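Local atomic coordinates of probable tRNA pseudouridine synthase D (Methanosarcina mazei, PDB entry 1Z2Z), a protein that probably converts uridine-13 of transfer RNAs to pseudouridine, a base isomerisation within tRNA processing. Residues F194-L199 with E252-F258; R179-V185 with L200-F206; T67-L72 with K107-K111. One frame throughout, in Å; residues are numbered along the deposited sequence.

Contact 1: residues F194-L199 with E252-F258; sequences FEKAAL and EDYSGSF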
loop_
_atom_site.group_PDB
_atom_site.type_symbol
_atom_site.label_atom_id
_atom_site.label_comp_id
_atom_site.label_asym_id
_atom_site.label_seq_id
_atom_site.Cartn_x
_atom_site.Cartn_y
_atom_site.Cartn_z
ATOM N N PHE A 194 13.232 -19.340 -13.665
ATOM C CA PHE A 194 12.630 -18.324 -14.514
ATOM C C PHE A 194 11.454 -18.915 -15.271
ATOM O O PHE A 194 10.652 -18.189 -15.858
ATOM C CB PHE A 194 13.657 -17.738 -15.480
ATOM C CG PHE A 194 14.487 -16.646 -14.873
ATOM C CD1 PHE A 194 15.503 -16.944 -13.973
ATOM C CD2 PHE A 194 14.239 -15.314 -15.188
ATOM C CE1 PHE A 194 16.256 -15.931 -13.389
ATOM C CE2 PHE A 194 14.984 -14.294 -14.610
ATOM C CZ PHE A 194 15.997 -14.603 -13.711
ATOM N N GLU A 195 11.359 -20.241 -15.236
ATOM C CA GLU A 195 10.280 -20.981 -15.882
ATOM C C GLU A 195 8.993 -20.742 -15.096
ATOM O O GLU A 195 7.898 -20.709 -15.661
ATOM C CB GLU A 195 10.594 -22.478 -15.875
ATOM C CG GLU A 195 9.501 -23.343 -16.484
ATOM C CD GLU A 195 9.761 -23.663 -17.938
ATOM O OE1 GLU A 195 8.794 -23.977 -18.670
ATOM O OE2 GLU A 195 10.943 -23.611 -18.343
ATOM N N LYS A 196 9.141 -20.587 -13.783
ATOM C CA LYS A 196 8.007 -20.356 -12.901
ATOM C C LYS A 196 7.722 -18.868 -12.717
ATOM O O LYS A 196 6.566 -18.450 -12.730
ATOM C CB LYS A 196 8.255 -21.018 -11.538
ATOM C CG LYS A 196 8.472 -22.534 -11.615
ATOM C CD LYS A 196 7.275 -23.236 -12.262
ATOM C CE LYS A 196 7.528 -24.721 -12.486
ATOM N NZ LYS A 196 6.366 -25.388 -13.143
ATOM N N ALA A 197 8.773 -18.071 -12.551
ATOM C CA ALA A 197 8.614 -16.631 -12.368
ATOM C C ALA A 197 7.906 -15.999 -13.562
ATOM O O ALA A 197 7.130 -15.053 -13.407
ATOM C CB ALA A 197 9.974 -15.970 -12.163
ATOM N N ALA A 198 8.177 -16.521 -14.755
ATOM C CA ALA A 198 7.556 -16.000 -15.960
ATOM C C ALA A 198 6.133 -16.516 -16.091
ATOM O O ALA A 198 5.227 -15.771 -16.460
ATOM C CB ALA A 198 8.367 -16.393 -17.179
ATOM N N LEU A 199 5.934 -17.792 -15.787
ATOM C CA LEU A 199 4.608 -18.389 -15.878
ATOM C C LEU A 199 3.647 -17.829 -14.835
ATOM O O LEU A 199 2.470 -17.624 -15.120
ATOM C CB LEU A 199 4.701 -19.909 -15.732
ATOM C CG LEU A 199 4.581 -20.744 -17.013
ATOM C CD1 LEU A 199 5.561 -20.256 -18.078
ATOM C CD2 LEU A 199 4.837 -22.203 -16.666
ATOM N N GLU A 252 11.620 -21.048 -24.663
ATOM C CA GLU A 252 12.318 -21.362 -23.420
ATOM C C GLU A 252 13.204 -20.210 -22.965
ATOM O O GLU A 252 14.093 -20.401 -22.138
ATOM C CB GLU A 252 13.172 -22.623 -23.587
ATOM C CG GLU A 252 12.384 -23.878 -23.936
ATOM C CD GLU A 252 11.389 -24.275 -22.858
ATOM O OE1 GLU A 252 10.402 -23.536 -22.648
ATOM O OE2 GLU A 252 11.597 -25.328 -22.216
ATOM N N ASP A 253 12.959 -19.016 -23.497
ATOM C CA ASP A 253 13.759 -17.851 -23.131
ATOM C C ASP A 253 13.067 -17.040 -22.037
ATOM O O ASP A 253 12.984 -15.808 -22.104
ATOM C CB ASP A 253 14.017 -16.977 -24.363
ATOM C CG ASP A 253 15.236 -16.077 -24.198
ATOM O OD1 ASP A 253 16.314 -16.592 -23.826
ATOM O OD2 ASP A 253 15.122 -14.859 -24.454
ATOM N N TYR A 254 12.572 -17.752 -21.031
ATOM C CA TYR A 254 11.895 -17.131 -19.902
ATOM C C TYR A 254 12.830 -16.135 -19.221
ATOM O O TYR A 254 12.382 -15.148 -18.637
ATOM C CB TYR A 254 11.453 -18.209 -18.910
ATOM C CG TYR A 254 10.581 -19.271 -19.537
ATOM C CD1 TYR A 254 9.284 -18.982 -19.955
ATOM C CD2 TYR A 254 11.069 -20.556 -19.755
ATOM C CE1 TYR A 254 8.496 -19.951 -20.584
ATOM C CE2 TYR A 254 10.292 -21.530 -20.381
ATOM C CZ TYR A 254 9.011 -21.224 -20.792
ATOM O OH TYR A 254 8.256 -22.191 -21.413
ATOM N N SER A 255 14.133 -16.385 -19.304
ATOM C CA SER A 255 15.100 -15.489 -18.679
ATOM C C SER A 255 14.964 -14.064 -19.203
ATOM O O SER A 255 14.881 -13.120 -18.421
ATOM C CB SER A 255 16.537 -16.001 -18.892
ATOM O OG SER A 255 16.816 -16.303 -20.254
ATOM N N GLY A 256 14.923 -13.922 -20.526
ATOM C CA GLY A 256 14.804 -12.607 -21.130
ATOM C C GLY A 256 13.378 -12.182 -21.416
ATOM O O GLY A 256 13.146 -11.142 -22.036
ATOM N N SER A 257 12.413 -12.978 -20.971
ATOM C CA SER A 257 11.016 -12.634 -21.201
ATOM C C SER A 257 10.631 -11.399 -20.381
ATOM O O SER A 257 9.562 -10.839 -20.573
ATOM C CB SER A 257 10.105 -13.810 -20.839
ATOM O OG SER A 257 10.079 -14.020 -19.443
ATOM N N PHE A 258 11.515 -10.967 -19.485
ATOM C CA PHE A 258 11.253 -9.804 -18.647
ATOM C C PHE A 258 11.770 -8.517 -19.254
ATOM O O PHE A 258 11.433 -7.424 -18.793
ATOM C CB PHE A 258 11.907 -9.980 -17.284
ATOM C CG PHE A 258 11.282 -11.048 -16.453
ATOM C CD1 PHE A 258 10.040 -10.848 -15.862
ATOM C CD2 PHE A 258 11.936 -12.255 -16.251
ATOM C CE1 PHE A 258 9.459 -11.837 -15.082
ATOM C CE2 PHE A 258 11.363 -13.249 -15.474
ATOM C CZ PHE A 258 10.124 -13.041 -14.886
#

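Contact 2: residues R179-V185 with L200-F206; sequences RPVTHLV and LYIAEPF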
loop_
_atom_site.group_PDB
_atom_site.type_symbol
_atom_site.label_atom_id
_atom_site.label_comp_id
_atom_site.label_asym_id
_atom_site.label_seq_id
_atom_site.Cartn_x
_atom_site.Cartn_y
_atom_site.Cartn_z
ATOM N N ARG A 179 -4.229 -9.061 -8.992
ATOM C CA ARG A 179 -3.693 -10.375 -8.706
ATOM C C ARG A 179 -2.360 -10.210 -7.991
ATOM O O ARG A 179 -1.381 -9.756 -8.585
ATOM C CB ARG A 179 -3.509 -11.126 -10.014
ATOM C CG ARG A 179 -3.005 -12.519 -9.854
ATOM C CD ARG A 179 -2.785 -13.107 -11.217
ATOM N NE ARG A 179 -1.800 -12.330 -11.954
ATOM C CZ ARG A 179 -1.337 -12.657 -13.153
ATOM N NH1 ARG A 179 -1.780 -13.751 -13.754
ATOM N NH2 ARG A 179 -0.414 -11.901 -13.739
ATOM N N PRO A 180 -2.313 -10.557 -6.694
ATOM C CA PRO A 180 -1.087 -10.445 -5.896
ATOM C C PRO A 180 -0.103 -11.571 -6.193
ATOM O O PRO A 180 -0.080 -12.577 -5.494
ATOM C CB PRO A 180 -1.612 -10.497 -4.465
ATOM C CG PRO A 180 -2.766 -11.446 -4.584
ATOM C CD PRO A 180 -3.452 -10.967 -5.851
ATOM N N VAL A 181 0.710 -11.391 -7.228
ATOM C CA VAL A 181 1.683 -12.405 -7.623
ATOM C C VAL A 181 3.120 -11.890 -7.626
ATOM O O VAL A 181 4.065 -12.657 -7.812
ATOM C CB VAL A 181 1.371 -12.951 -9.029
ATOM C CG1 VAL A 181 0.210 -13.899 -8.969
ATOM C CG2 VAL A 181 1.064 -11.805 -9.962
ATOM N N THR A 182 3.291 -10.593 -7.424
ATOM C CA THR A 182 4.628 -10.029 -7.431
ATOM C C THR A 182 5.579 -10.870 -6.580
ATOM O O THR A 182 6.485 -11.511 -7.116
ATOM C CB THR A 182 4.597 -8.577 -6.950
ATOM O OG1 THR A 182 4.008 -8.505 -5.646
ATOM C CG2 THR A 182 3.768 -7.745 -7.913
ATOM N N HIS A 183 5.346 -10.893 -5.269
ATOM C CA HIS A 183 6.164 -11.663 -4.334
ATOM C C HIS A 183 6.338 -13.103 -4.780
ATOM O O HIS A 183 7.369 -13.725 -4.527
ATOM C CB HIS A 183 5.546 -11.632 -2.927
ATOM C CG HIS A 183 4.233 -12.353 -2.811
ATOM N ND1 HIS A 183 4.125 -13.619 -2.278
ATOM C CD2 HIS A 183 2.971 -11.960 -3.101
ATOM C CE1 HIS A 183 2.852 -13.973 -2.238
ATOM N NE2 HIS A 183 2.131 -12.983 -2.732
ATOM N N LEU A 184 5.325 -13.637 -5.445
ATOM C CA LEU A 184 5.391 -15.010 -5.921
ATOM C C LEU A 184 6.374 -15.117 -7.074
ATOM O O LEU A 184 6.977 -16.164 -7.288
ATOM C CB LEU A 184 4.007 -15.474 -6.377
ATOM C CG LEU A 184 2.917 -15.486 -5.296
ATOM C CD1 LEU A 184 1.568 -15.743 -5.946
ATOM C CD2 LEU A 184 3.234 -16.552 -4.256
ATOM N N VAL A 185 6.536 -14.027 -7.814
ATOM C CA VAL A 185 7.445 -14.015 -8.948
ATOM C C VAL A 185 8.862 -13.691 -8.488
ATOM O O VAL A 185 9.832 -14.280 -8.967
ATOM C CB VAL A 185 6.983 -12.983 -9.995
ATOM C CG1 VAL A 185 7.939 -12.956 -11.174
ATOM C CG2 VAL A 185 5.580 -13.330 -10.463
ATOM N N LEU A 200 4.148 -17.580 -13.630
ATOM C CA LEU A 200 3.318 -17.040 -12.561
ATOM C C LEU A 200 2.734 -15.679 -12.926
ATOM O O LEU A 200 1.714 -15.272 -12.374
ATOM C CB LEU A 200 4.133 -16.904 -11.271
ATOM C CG LEU A 200 4.529 -18.180 -10.522
ATOM C CD1 LEU A 200 5.507 -17.839 -9.409
ATOM C CD2 LEU A 200 3.287 -18.849 -9.960
ATOM N N TYR A 201 3.385 -14.976 -13.850
ATOM C CA TYR A 201 2.935 -13.651 -14.274
ATOM C C TYR A 201 2.136 -13.749 -15.568
ATOM O O TYR A 201 1.100 -13.107 -15.725
ATOM C CB TYR A 201 4.144 -12.725 -14.478
ATOM C CG TYR A 201 3.783 -11.273 -14.709
ATOM C CD1 TYR A 201 3.472 -10.433 -13.642
ATOM C CD2 TYR A 201 3.701 -10.754 -15.998
ATOM C CE1 TYR A 201 3.083 -9.111 -13.854
ATOM C CE2 TYR A 201 3.309 -9.436 -16.219
ATOM C CZ TYR A 201 2.998 -8.622 -15.143
ATOM O OH TYR A 201 2.569 -7.334 -15.366
ATOM N N ILE A 202 2.626 -14.554 -16.499
ATOM C CA ILE A 202 1.942 -14.729 -17.769
ATOM C C ILE A 202 0.584 -15.397 -17.542
ATOM O O ILE A 202 -0.441 -14.910 -18.024
ATOM C CB ILE A 202 2.787 -15.589 -18.714
ATOM C CG1 ILE A 202 4.117 -14.874 -18.991
ATOM C CG2 ILE A 202 2.003 -15.875 -19.985
ATOM C CD1 ILE A 202 5.174 -15.736 -19.655
ATOM N N ALA A 203 0.597 -16.505 -16.800
ATOM C CA ALA A 203 -0.602 -17.275 -16.473
ATOM C C ALA A 203 -0.950 -17.118 -14.988
ATOM O O ALA A 203 -0.853 -16.023 -14.441
ATOM C CB ALA A 203 -0.379 -18.745 -16.810
ATOM N N GLU A 204 -1.359 -18.206 -14.340
ATOM C CA GLU A 204 -1.712 -18.169 -12.917
ATOM C C GLU A 204 -2.937 -17.312 -12.628
ATOM O O GLU A 204 -2.818 -16.141 -12.271
ATOM C CB GLU A 204 -0.553 -17.636 -12.078
ATOM C CG GLU A 204 -0.883 -17.587 -10.592
ATOM C CD GLU A 204 -0.459 -18.844 -9.853
ATOM O OE1 GLU A 204 -0.577 -19.953 -10.422
ATOM O OE2 GLU A 204 -0.017 -18.710 -8.695
ATOM N N PRO A 205 -4.133 -17.902 -12.743
ATOM C CA PRO A 205 -5.406 -17.218 -12.505
ATOM C C PRO A 205 -5.748 -17.027 -11.030
ATOM O O PRO A 205 -5.329 -17.811 -10.183
ATOM C CB PRO A 205 -6.398 -18.132 -13.197
ATOM C CG PRO A 205 -5.838 -19.485 -12.875
ATOM C CD PRO A 205 -4.365 -19.297 -13.162
ATOM N N PHE A 206 -6.513 -15.981 -10.730
ATOM C CA PHE A 206 -6.930 -15.707 -9.360
ATOM C C PHE A 206 -8.448 -15.573 -9.257
ATOM O O PHE A 206 -9.107 -15.126 -10.197
ATOM C CB PHE A 206 -6.261 -14.436 -8.825
ATOM C CG PHE A 206 -4.902 -14.671 -8.215
ATOM C CD1 PHE A 206 -4.445 -13.853 -7.187
ATOM C CD2 PHE A 206 -4.079 -15.705 -8.668
ATOM C CE1 PHE A 206 -3.197 -14.061 -6.615
ATOM C CE2 PHE A 206 -2.826 -15.921 -8.102
ATOM C CZ PHE A 206 -2.384 -15.097 -7.072
#

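Contact 3: residues T67-L72 with K107-K111; sequences TLSRIL and KIHLK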
loop_
_atom_site.group_PDB
_atom_site.type_symbol
_atom_site.label_atom_id
_atom_site.label_comp_id
_atom_site.label_asym_id
_atom_site.label_seq_id
_atom_site.Cartn_x
_atom_site.Cartn_y
_atom_site.Cartn_z
ATOM N N THR A 67 -13.737 13.951 -18.174
ATOM C CA THR A 67 -14.956 14.721 -18.362
ATOM C C THR A 67 -14.605 16.205 -18.391
ATOM O O THR A 67 -15.035 16.934 -19.280
ATOM C CB THR A 67 -15.986 14.449 -17.224
ATOM O OG1 THR A 67 -16.553 13.153 -17.400
ATOM C CG2 THR A 67 -17.112 15.468 -17.231
ATOM N N LEU A 68 -13.819 16.667 -17.431
ATOM C CA LEU A 68 -13.452 18.072 -17.446
ATOM C C LEU A 68 -12.631 18.389 -18.677
ATOM O O LEU A 68 -12.779 19.464 -19.248
ATOM C CB LEU A 68 -12.638 18.447 -16.216
ATOM C CG LEU A 68 -13.379 18.425 -14.894
ATOM C CD1 LEU A 68 -12.401 18.858 -13.823
ATOM C CD2 LEU A 68 -14.590 19.378 -14.934
ATOM N N SER A 69 -11.766 17.469 -19.098
ATOM C CA SER A 69 -10.964 17.770 -20.273
ATOM C C SER A 69 -11.842 17.944 -21.515
ATOM O O SER A 69 -11.489 18.699 -22.410
ATOM C CB SER A 69 -9.893 16.704 -20.523
ATOM O OG SER A 69 -10.372 15.655 -21.330
ATOM N N ARG A 70 -12.993 17.276 -21.564
ATOM C CA ARG A 70 -13.877 17.409 -22.710
ATOM C C ARG A 70 -14.615 18.752 -22.694
ATOM O O ARG A 70 -14.804 19.377 -23.725
ATOM C CB ARG A 70 -14.881 16.268 -22.732
ATOM C CG ARG A 70 -14.376 14.985 -23.364
ATOM C CD ARG A 70 -15.208 13.814 -22.844
ATOM N NE ARG A 70 -14.961 12.564 -23.554
ATOM C CZ ARG A 70 -15.371 11.378 -23.128
ATOM N NH1 ARG A 70 -16.047 11.280 -21.984
ATOM N NH2 ARG A 70 -15.105 10.294 -23.851
ATOM N N ILE A 71 -14.996 19.193 -21.507
ATOM C CA ILE A 71 -15.713 20.441 -21.302
ATOM C C ILE A 71 -14.830 21.662 -21.528
ATOM O O ILE A 71 -15.302 22.727 -21.964
ATOM C CB ILE A 71 -16.255 20.489 -19.855
ATOM C CG1 ILE A 71 -17.239 19.335 -19.670
ATOM C CG2 ILE A 71 -16.842 21.850 -19.542
ATOM C CD1 ILE A 71 -17.724 19.189 -18.288
ATOM N N LEU A 72 -13.553 21.530 -21.192
ATOM C CA LEU A 72 -12.616 22.631 -21.366
ATOM C C LEU A 72 -11.778 22.443 -22.642
ATOM O O LEU A 72 -10.956 23.292 -22.965
ATOM C CB LEU A 72 -11.695 22.735 -20.142
ATOM C CG LEU A 72 -12.298 22.919 -18.751
ATOM C CD1 LEU A 72 -11.259 22.518 -17.716
ATOM C CD2 LEU A 72 -12.748 24.352 -18.538
ATOM N N LYS A 107 -19.334 27.847 -13.606
ATOM C CA LYS A 107 -20.461 27.522 -14.476
ATOM C C LYS A 107 -20.573 26.022 -14.780
ATOM O O LYS A 107 -21.485 25.581 -15.486
ATOM C CB LYS A 107 -20.335 28.316 -15.783
ATOM C CG LYS A 107 -21.575 28.280 -16.646
ATOM C CD LYS A 107 -21.598 29.343 -17.741
ATOM C CE LYS A 107 -23.052 29.702 -18.070
ATOM N NZ LYS A 107 -23.685 30.431 -16.932
ATOM N N ILE A 108 -19.631 25.245 -14.252
ATOM C CA ILE A 108 -19.611 23.795 -14.432
ATOM C C ILE A 108 -20.328 23.200 -13.234
ATOM O O ILE A 108 -19.941 23.430 -12.084
ATOM C CB ILE A 108 -18.171 23.249 -14.458
ATOM C CG1 ILE A 108 -17.406 23.837 -15.642
ATOM C CG2 ILE A 108 -18.182 21.742 -14.549
ATOM C CD1 ILE A 108 -15.971 23.376 -15.720
ATOM N N HIS A 109 -21.381 22.443 -13.503
ATOM C CA HIS A 109 -22.164 21.822 -12.442
ATOM C C HIS A 109 -22.373 20.366 -12.793
ATOM O O HIS A 109 -23.339 20.020 -13.468
ATOM C CB HIS A 109 -23.521 22.518 -12.306
ATOM C CG HIS A 109 -23.413 23.984 -12.021
ATOM N ND1 HIS A 109 -23.031 24.477 -10.789
ATOM C CD2 HIS A 109 -23.581 25.064 -12.821
ATOM C CE1 HIS A 109 -22.968 25.795 -10.846
ATOM N NE2 HIS A 109 -23.297 26.179 -12.067
ATOM N N LEU A 110 -21.449 19.518 -12.355
ATOM C CA LEU A 110 -21.557 18.096 -12.619
ATOM C C LEU A 110 -22.243 17.427 -11.438
ATOM O O LEU A 110 -22.249 17.966 -10.336
ATOM C CB LEU A 110 -20.177 17.509 -12.857
ATOM C CG LEU A 110 -19.694 17.801 -14.282
ATOM C CD1 LEU A 110 -18.173 17.711 -14.348
ATOM C CD2 LEU A 110 -20.349 16.812 -15.243
ATOM N N LYS A 111 -22.841 16.266 -11.671
ATOM C CA LYS A 111 -23.539 15.584 -10.606
ATOM C C LYS A 111 -22.577 14.892 -9.646
ATOM O O LYS A 111 -21.763 14.060 -10.051
ATOM C CB LYS A 111 -24.531 14.568 -11.176
ATOM C CG LYS A 111 -25.531 14.039 -10.149
ATOM C CD LYS A 111 -26.304 12.839 -10.673
ATOM C CE LYS A 111 -27.195 12.202 -9.600
ATOM N NZ LYS A 111 -26.460 11.446 -8.534
#

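Contact 1: residues F194-L199 with E252-F258
E252 and E195 meet where the loop between helices 238-249 and 263-287 packs against the first turns of helix 194-202, a loop-on-helix contact in the helical TRUD region. Their carboxylates approach to 4.3 Å (E195 OE2 to E252 OE2), so the like charges probably disfavour each other, but E252 OE1 is engaged: Y254 OH donates to it at 2.8 Å, nearly along the C-O bond. This probably helps to hold in place the hydroxyl end of Y254, which has the largest share of the buried surface. With CG anti to the carbonyl carbon (chi1 -56°), the ring lies against the helix, where A198 CB approaches its CD1 at 3.9 Å and L199 CD1 touches CE1. The E195 carboxylate crosses the ring obliquely, the two planes 64° apart. S255 offers its backbone, CA lying 3.6 Å from F194 CD2. S257 turns back within the loop, its OG donating to Y254 O at 2.7 Å and touching A198 CB. F258, touching M243 of helix 238-249, meets F194 rim to rim, with neither ring over the other's face: centroids 5.9 Å apart, planes inclined by 70°. F258 CZ rests 4.0 Å from A197 CB.

Contact 2: residues R179-V185 with L200-F206
Consecutive helices 182-191 and 194-202 are closed at their open end by R179, whose guanidinium grips backbone carbonyls at and after the end of the second helix, and by F206, lying against the arginine chain. NH2 of R179 donates to Y201 O at 2.8 Å, in the carbonyl plane and on a lone pair; NH1 donates to E204 O at 3.0 Å, from 44° above that carbonyl's plane. The methylenes run extended until chi3 (61°) bends the chain, bringing the guanidinium to these oxygens. R179 CG sits 3.3 Å from the F206 ring centroid, 14° off the normal, a CH-pi contact over the face. V181 CG1 reaches F206 CZ; L184 CD1 comes to the ring edge, 4.2 Å from F206 CZ. Between the helices, V185 CG2 slides past L200 CB at 3.9 Å, and L184 CB packs on L200 CD1 at 4.1 Å. Shortening R179 to an alanine would probably leave the Y201 and E204 carbonyls without these donors and take the CH-pi partner from one face of F206. With E240 only a long, weak ion-pair partner and R217 a nearby like charge, the buried guanidinium seems to rely largely on carbonyl dipoles.

Contact 3: residues T67-L72 with K107-K111
Residues 67-72 of helix 61-72 face a non-helical segment that is extended from I108 on, with CA atoms 9.4 Å apart at T67 and L110 and 8.6 Å apart at I71 and I108. That separation leaves room for side chains of both segments between the backbones, and every contact here is made by their apolar ends. From the helix come T67, L68, I71 and L72, an i, i+1, i+4, i+5 set that places them on one side; from the extended segment come I108 and L110, two residues apart and both directed at the helix. T67 and L110 reach toward each other tip to tip, T67 CG2 lying 3.8 Å from L110 CD1. The threonine methyl stands anti to the backbone N, which aims it at the leucine, while OG1 turns back along the helix to bond with H63 O. The contact belongs to the edge of the mixed-sheet domain: helix 61-72 follows strand 49-57, segment 107-111 leads into strand 113-121, and these two strands pair antiparallel. W59 adds a second tie, since its NE1 bonds to K111 O and its side chain also touches T67. L68 crosses L110 obliquely, with CD2 at 4.0 Å from L110 CD1, and the same methyl reaches I108 CD1 at 4.3 Å, so one branch of L68 spans both partners. I71 divides the task between two ends: CG2 meets I108 CD1 at 4.2 Å, and its own CD1 meets L110 CD1. Farther along the helix, L72 CD2 approaches I108 CD1 at 4.4 Å.

From the N terminus, contact 3 comes first: it closes the loop from L72 to K107, bringing helix 61-72 against the lead-in to strand 113-121 at the edge of the mixed sheet. It is complete before the others begin, and its centre lies about 39 Å from that of contact 2 and about 46 Å from that of contact 1. Those two cross in sequence: contact 2 opens at 179-185, contact 1 at 194-199, then contact 2 closes at 200-206 and contact 1 at 252-258. Both use helix 194-202, contact 2 joining it to helix 182-191 and contact 1 to the loop after helix 238-249. They touch directly, A197 O packing on V185 CG1 at 3.2 Å.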